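Local coordinates for protein tautomerase (Advenella mimigardefordensis DPN7, PDB 6VVW) that belongs to the tautomerase superfamily and assembles as a trimer, each subunit packing two antiparallel helices against a four-stranded mixed beta-sheet, at residues Thr25-Gln30 / Leu81-Lys86. Sequence-based numbering, arbitrary orientation.
Sequences TKVIEQ and LAAINK
The carbonyl oxygens of Val-27 and Ile-28, two of the contact's four touching residues, both hydrogen-bond to Thr-31 OG1, so one hydroxyl is shared between two carbonyls close by in the same chain. On the partner helix Ala-83 O likewise receives a bond from Thr-87 OG1. All three contacts between 25-30 and 81-86 join apolar side chains. The N-to-C directions of the two short segments lie 165° apart, nearly antiparallel. Their axes come no closer than 9.9 Å. The nearest backbone pair is Val-27 CA and Ala-83 CA, 6.9 Å apart.

Val-27 contributes the largest share, and its CG1 methyl does the touching. With CG1 roughly anti to the backbone N (chi1 153°), the torsion brings that branch against both Ala-83 and Ile-84, where it lies 3.8 Å from Ala-83 CB and 3.7 Å from Ile-84 CG1. The Val-27 and Ile-84 side chains pass each other at a slant. Deeper toward the sheet, Ile-84 CD1 approaches Ile-28 CG1 more loosely, at 4.4 Å, while Ile-28 also rests on Ile-41 of strand 40-43.

The two helices, one from each of the successive tautomerase-family halves of the chain, thus lie side by side over the sheet. With only 141 Å² buried and no polar link between the segments, their pairing here rests on shape and van der Waals contact, without the directional constraint of a hydrogen bond.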
# COMPACT_ATOMS: atom_id res chain seq x y z
N THR A 25 -14.00 -5.97 10.58
CA THR A 25 -14.93 -4.85 10.62
C THR A 25 -15.50 -4.66 12.02
O THR A 25 -15.39 -3.58 12.61
CB THR A 25 -16.04 -5.07 9.61
OG1 THR A 25 -15.48 -5.21 8.31
CG2 THR A 25 -16.96 -3.89 9.60
N LYS A 26 -16.08 -5.72 12.58
CA LYS A 26 -16.71 -5.60 13.89
C LYS A 26 -15.73 -5.14 14.97
O LYS A 26 -16.13 -4.48 15.94
CB LYS A 26 -17.35 -6.94 14.28
CG LYS A 26 -18.38 -6.85 15.38
CD LYS A 26 -19.82 -6.82 14.86
CE LYS A 26 -20.80 -7.14 16.01
NZ LYS A 26 -22.24 -7.26 15.60
N VAL A 27 -14.45 -5.45 14.80
CA VAL A 27 -13.42 -5.01 15.74
C VAL A 27 -12.98 -3.60 15.41
O VAL A 27 -12.53 -2.86 16.31
CB VAL A 27 -12.23 -5.99 15.74
CG1 VAL A 27 -10.93 -5.30 16.13
CG2 VAL A 27 -12.46 -7.13 16.69
N ILE A 28 -13.14 -3.17 14.16
CA ILE A 28 -12.79 -1.80 13.82
C ILE A 28 -13.83 -0.83 14.38
O ILE A 28 -13.48 0.24 14.89
CB ILE A 28 -12.58 -1.64 12.32
CG1 ILE A 28 -11.29 -2.32 11.93
CG2 ILE A 28 -12.42 -0.20 12.00
CD1 ILE A 28 -10.86 -2.05 10.55
N GLU A 29 -15.11 -1.19 14.33
CA GLU A 29 -16.07 -0.47 15.16
C GLU A 29 -15.69 -0.59 16.62
O GLU A 29 -15.52 0.41 17.33
CB GLU A 29 -17.48 -1.01 15.00
CG GLU A 29 -17.88 -1.61 13.70
CD GLU A 29 -19.08 -2.51 13.91
OE1 GLU A 29 -18.91 -3.55 14.58
OE2 GLU A 29 -20.20 -2.13 13.48
N GLN A 30 -15.57 -1.82 17.11
CA GLN A 30 -15.33 -2.10 18.52
C GLN A 30 -14.12 -1.34 19.04
O GLN A 30 -13.89 -1.29 20.26
CB GLN A 30 -15.14 -3.60 18.73
CG GLN A 30 -16.40 -4.34 19.10
CD GLN A 30 -16.10 -5.71 19.63
OE1 GLN A 30 -14.98 -6.19 19.53
NE2 GLN A 30 -17.09 -6.34 20.23
N LEU A 81 -4.39 -2.48 17.52
CA LEU A 81 -3.32 -3.43 17.25
C LEU A 81 -3.53 -4.74 17.99
O LEU A 81 -3.33 -5.83 17.43
CB LEU A 81 -1.98 -2.80 17.62
CG LEU A 81 -1.82 -1.44 16.95
CD1 LEU A 81 -0.46 -0.80 17.22
CD2 LEU A 81 -2.04 -1.62 15.48
N ALA A 82 -3.97 -4.67 19.25
CA ALA A 82 -4.08 -5.86 20.08
C ALA A 82 -5.30 -6.69 19.69
O ALA A 82 -5.22 -7.93 19.58
CB ALA A 82 -4.14 -5.46 21.55
N ALA A 83 -6.45 -6.05 19.49
CA ALA A 83 -7.63 -6.82 19.12
C ALA A 83 -7.54 -7.33 17.69
O ALA A 83 -8.14 -8.36 17.36
CB ALA A 83 -8.89 -6.00 19.29
N ILE A 84 -6.81 -6.64 16.82
CA ILE A 84 -6.76 -6.97 15.40
C ILE A 84 -5.72 -8.05 15.14
O ILE A 84 -5.91 -8.90 14.24
CB ILE A 84 -6.48 -5.70 14.57
CG1 ILE A 84 -7.78 -4.98 14.23
CG2 ILE A 84 -5.76 -6.01 13.31
CD1 ILE A 84 -7.58 -3.50 13.95
N ASN A 85 -4.63 -8.04 15.90
CA ASN A 85 -3.79 -9.23 15.98
C ASN A 85 -4.58 -10.39 16.58
O ASN A 85 -4.43 -11.54 16.14
CB ASN A 85 -2.53 -8.91 16.78
CG ASN A 85 -1.62 -10.10 16.95
OD1 ASN A 85 -1.85 -10.96 17.80
ND2 ASN A 85 -0.55 -10.14 16.17
N LYS A 86 -5.43 -10.12 17.57
CA LYS A 86 -6.26 -11.18 18.15
C LYS A 86 -7.13 -11.83 17.08
O LYS A 86 -7.19 -13.05 16.96
CB LYS A 86 -7.12 -10.62 19.28
CG LYS A 86 -7.99 -11.66 20.00
CD LYS A 86 -7.71 -11.66 21.48
CE LYS A 86 -6.37 -12.35 21.75
NZ LYS A 86 -5.99 -12.47 23.18